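Side-chain contact in coenzyme F420-dependent N(5),N(10)-methenyltetrahydromethanopterin reductase-related protein (Desulfurobacterium thermolithotrophum DSM 11699, PDB 6HUZ), which is an [Fe]-hydrogenase paralog that binds the iron-guanylylpyridinol cofactor and uses tetrahydrofolate derivatives as substrates: residues 83-88 / 105-110. Residues are numbered along the deposited sequence; the frame is centred on the assembly and turned at random.
With FE9 (iron-guanylyl pyridinol cofactor), chain B.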
loop_
_atom_site.group_PDB
_atom_site.type_symbol
_atom_site.label_atom_id
_atom_site.label_comp_id
_atom_site.label_asym_id
_atom_site.label_seq_id
_atom_site.Cartn_x
_atom_site.Cartn_y
_atom_site.Cartn_z
ATOM N N GLU A 83 -31.925 -5.258 20.805
ATOM C CA GLU A 83 -31.424 -3.872 20.826
ATOM C C GLU A 83 -30.134 -3.845 20.006
ATOM O O GLU A 83 -29.754 -2.809 19.456
ATOM C CB GLU A 83 -31.053 -3.430 22.237
ATOM C CG GLU A 83 -32.212 -3.162 23.158
ATOM C CD GLU A 83 -31.644 -2.924 24.533
ATOM O OE1 GLU A 83 -31.861 -3.777 25.423
ATOM O OE2 GLU A 83 -30.949 -1.898 24.710
ATOM N N VAL A 84 -29.429 -4.982 19.978
ATOM C CA VAL A 84 -28.183 -5.150 19.227
ATOM C C VAL A 84 -28.339 -6.474 18.443
ATOM O O VAL A 84 -28.666 -7.502 19.032
ATOM C CB VAL A 84 -26.928 -5.219 20.126
ATOM C CG1 VAL A 84 -25.693 -5.582 19.289
ATOM C CG2 VAL A 84 -26.701 -3.909 20.870
ATOM N N ALA A 85 -28.100 -6.438 17.138
ATOM C CA ALA A 85 -28.166 -7.613 16.278
ATOM C C ALA A 85 -26.759 -7.754 15.697
ATOM O O ALA A 85 -26.300 -6.856 14.992
ATOM C CB ALA A 85 -29.200 -7.416 15.172
ATOM N N ILE A 86 -26.050 -8.840 16.044
ATOM C CA ILE A 86 -24.692 -9.070 15.579
ATOM C C ILE A 86 -24.691 -10.134 14.492
ATOM O O ILE A 86 -25.138 -11.254 14.736
ATOM C CB ILE A 86 -23.722 -9.436 16.718
ATOM C CG1 ILE A 86 -23.647 -8.278 17.740
ATOM C CG2 ILE A 86 -22.313 -9.692 16.098
ATOM C CD1 ILE A 86 -23.087 -8.645 19.071
ATOM N N LEU A 87 -24.161 -9.792 13.303
ATOM C CA LEU A 87 -24.140 -10.727 12.191
ATOM C C LEU A 87 -22.853 -11.530 12.075
ATOM O O LEU A 87 -21.920 -11.085 11.401
ATOM C CB LEU A 87 -24.441 -9.970 10.891
ATOM C CG LEU A 87 -25.785 -9.232 10.866
ATOM C CD1 LEU A 87 -25.924 -8.400 9.615
ATOM C CD2 LEU A 87 -26.972 -10.214 10.956
ATOM N N PHE A 88 -22.807 -12.719 12.726
ATOM C CA PHE A 88 -21.657 -13.645 12.660
ATOM C C PHE A 88 -22.114 -14.595 11.521
ATOM O O PHE A 88 -22.274 -15.789 11.724
ATOM C CB PHE A 88 -21.498 -14.405 14.011
ATOM C CG PHE A 88 -20.111 -14.973 14.189
ATOM C CD1 PHE A 88 -19.795 -16.240 13.710
ATOM C CD2 PHE A 88 -19.105 -14.219 14.791
ATOM C CE1 PHE A 88 -18.493 -16.731 13.802
ATOM C CE2 PHE A 88 -17.803 -14.720 14.897
ATOM C CZ PHE A 88 -17.500 -15.960 14.378
ATOM N N PRO A 105 -37.463 -4.990 9.594
ATOM C CA PRO A 105 -38.738 -4.439 10.088
ATOM C C PRO A 105 -39.127 -4.846 11.506
ATOM O O PRO A 105 -40.069 -4.272 12.054
ATOM C CB PRO A 105 -39.791 -4.982 9.099
ATOM C CG PRO A 105 -39.109 -6.009 8.274
ATOM C CD PRO A 105 -37.662 -6.085 8.622
ATOM N N TYR A 106 -38.434 -5.840 12.088
ATOM C CA TYR A 106 -38.761 -6.360 13.418
ATOM C C TYR A 106 -37.891 -5.871 14.567
ATOM O O TYR A 106 -38.294 -6.035 15.705
ATOM C CB TYR A 106 -38.681 -7.879 13.365
ATOM C CG TYR A 106 -39.594 -8.481 12.320
ATOM C CD1 TYR A 106 -40.915 -8.787 12.620
ATOM C CD2 TYR A 106 -39.133 -8.757 11.036
ATOM C CE1 TYR A 106 -41.759 -9.357 11.672
ATOM C CE2 TYR A 106 -39.968 -9.335 10.079
ATOM C CZ TYR A 106 -41.285 -9.633 10.405
ATOM O OH TYR A 106 -42.152 -10.206 9.501
ATOM N N LEU A 107 -36.704 -5.298 14.293
ATOM C CA LEU A 107 -35.819 -4.832 15.360
ATOM C C LEU A 107 -36.501 -3.730 16.158
ATOM O O LEU A 107 -37.324 -3.005 15.609
ATOM C CB LEU A 107 -34.458 -4.377 14.782
ATOM C CG LEU A 107 -33.641 -5.493 14.123
ATOM C CD1 LEU A 107 -32.494 -4.924 13.234
ATOM C CD2 LEU A 107 -33.109 -6.477 15.150
ATOM N N VAL A 108 -36.187 -3.615 17.457
ATOM C CA VAL A 108 -36.811 -2.596 18.304
ATOM C C VAL A 108 -36.396 -1.218 17.871
ATOM O O VAL A 108 -35.351 -1.061 17.229
ATOM C CB VAL A 108 -36.535 -2.788 19.822
ATOM C CG1 VAL A 108 -36.872 -4.204 20.274
ATOM C CG2 VAL A 108 -35.103 -2.415 20.200
ATOM N N GLU A 109 -37.192 -0.206 18.216
ATOM C CA GLU A 109 -36.824 1.155 17.834
ATOM C C GLU A 109 -35.402 1.475 18.355
ATOM O O GLU A 109 -35.056 1.085 19.468
ATOM C CB GLU A 109 -37.861 2.163 18.346
ATOM C CG GLU A 109 -37.699 3.561 17.762
ATOM C CD GLU A 109 -38.311 3.773 16.388
ATOM O OE1 GLU A 109 -38.966 2.837 15.873
ATOM O OE2 GLU A 109 -38.136 4.881 15.827
ATOM N N ASN A 110 -34.583 2.157 17.520
ATOM C CA ASN A 110 -33.195 2.556 17.795
ATOM C C ASN A 110 -32.230 1.370 17.918
ATOM O O ASN A 110 -31.153 1.527 18.476
ATOM C CB ASN A 110 -33.111 3.469 19.014
ATOM C CG ASN A 110 -34.017 4.674 18.911
ATOM O OD1 ASN A 110 -34.008 5.418 17.921
ATOM N ND2 ASN A 110 -34.827 4.901 19.931
HETATM O O2 FE9 B . -13.568 -16.834 10.367
HETATM FE FE FE9 B . -13.893 -13.929 11.729
HETATM C C1F FE9 B . -13.785 -14.927 13.261
HETATM O O1F FE9 B . -13.720 -15.540 14.212
HETATM C C2F FE9 B . -12.845 -12.656 12.535
HETATM O O2F FE9 B . -12.228 -11.865 13.055
HETATM C C8 FE9 B . -15.508 -13.036 12.203
HETATM O O18 FE9 B . -15.532 -12.058 12.928
HETATM C C7 FE9 B . -16.810 -13.571 11.629
HETATM C C6 FE9 B . -16.466 -14.889 10.996
HETATM N N1 FE9 B . -15.110 -15.252 10.957
HETATM C C5 FE9 B . -17.529 -15.759 10.467
HETATM C C5M FE9 B . -18.957 -15.294 10.501
HETATM C C4 FE9 B . -17.141 -17.048 9.871
HETATM C C3 FE9 B . -15.701 -17.424 9.826
HETATM C C3M FE9 B . -15.231 -18.735 9.250
HETATM C C2 FE9 B . -14.690 -16.467 10.412
HETATM O O3P FE9 B . -18.135 -17.795 9.315
HETATM P P1 FE9 B . -18.788 -19.089 10.028
HETATM O O1P FE9 B . -17.883 -19.590 11.049
HETATM O O2P FE9 B . -18.899 -20.237 8.893
HETATM O "O5'" FE9 B . -20.185 -18.604 10.622
HETATM C "C5'" FE9 B . -21.302 -18.300 9.801
HETATM C "C4'" FE9 B . -22.527 -18.835 10.533
HETATM O "O4'" FE9 B . -23.707 -18.414 9.860
HETATM C "C1'" FE9 B . -24.678 -19.442 10.003
HETATM C "C2'" FE9 B . -23.873 -20.714 9.847
HETATM O "O2'" FE9 B . -24.516 -21.885 10.370
HETATM C "C3'" FE9 B . -22.581 -20.362 10.575
HETATM O "O3'" FE9 B . -22.577 -20.797 11.936
HETATM N N9A FE9 B . -25.772 -19.231 9.037
HETATM C C4A FE9 B . -26.832 -18.522 9.347
HETATM N N3A FE9 B . -27.241 -17.925 10.490
HETATM C C2A FE9 B . -28.443 -17.311 10.510
HETATM N N2A FE9 B . -28.794 -16.692 11.659
HETATM N N1A FE9 B . -29.279 -17.269 9.455
HETATM C C6A FE9 B . -28.999 -17.879 8.290
HETATM O O6A FE9 B . -29.773 -17.816 7.320
HETATM C C5A FE9 B . -27.702 -18.547 8.163
HETATM N N7A FE9 B . -27.047 -19.228 7.211
HETATM C C8A FE9 B . -25.872 -19.637 7.756
HETATM O O HOH W 1 -29.529 -0.130 20.521
HETATM O O HOH W 2 -12.223 -14.610 10.388
#
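In the Rossmann-like N-terminal domain, the start of strand 84-87 meets the loop between helix 95-103 and strand 112-115. Ala85 CB points to this loop and lies 4.0 Å from Leu107 CD2, a purely apolar touch. The Leu107 side chain also touches Ala79 and Ile113. Val108 packs further out, with CG2 4.0 Å from Glu83 CA and 4.2 Å from Glu83 CG. No direct hydrogen bond joins the two segments. A water does so instead: it donates to Glu83 O at 2.9 Å and to Asn110 O at 3.1 Å. The Glu83 carboxylate turns elsewhere, to a salt bridge with Lys179 and to the backbone N of Arg2.

The other end of the strand leads to the cofactor. Phe88 sets CG anti to its backbone N (chi1 -160°), and one ring face meets the iron-guanylyl pyridinol. The cofactor methyl C5M sits over that face near the rim, 3.4 Å from Phe88 CD1. Phe88 CE2 reaches C7 of the cofactor at 3.6 Å, and Phe88 O lies 3.3 Å from the ribose C4'. Met35 also touches the Phe88 side chain. With an alanine in place of Phe88, the pyridinol and its methyl would probably lose their aromatic cover on this side. The iron carries a water, which donates to the pyridinol O2. Cofactor binding at the C-terminal end of a central parallel strand, with a loop packed at its opposite end, is typical of a Rossmann-like domain.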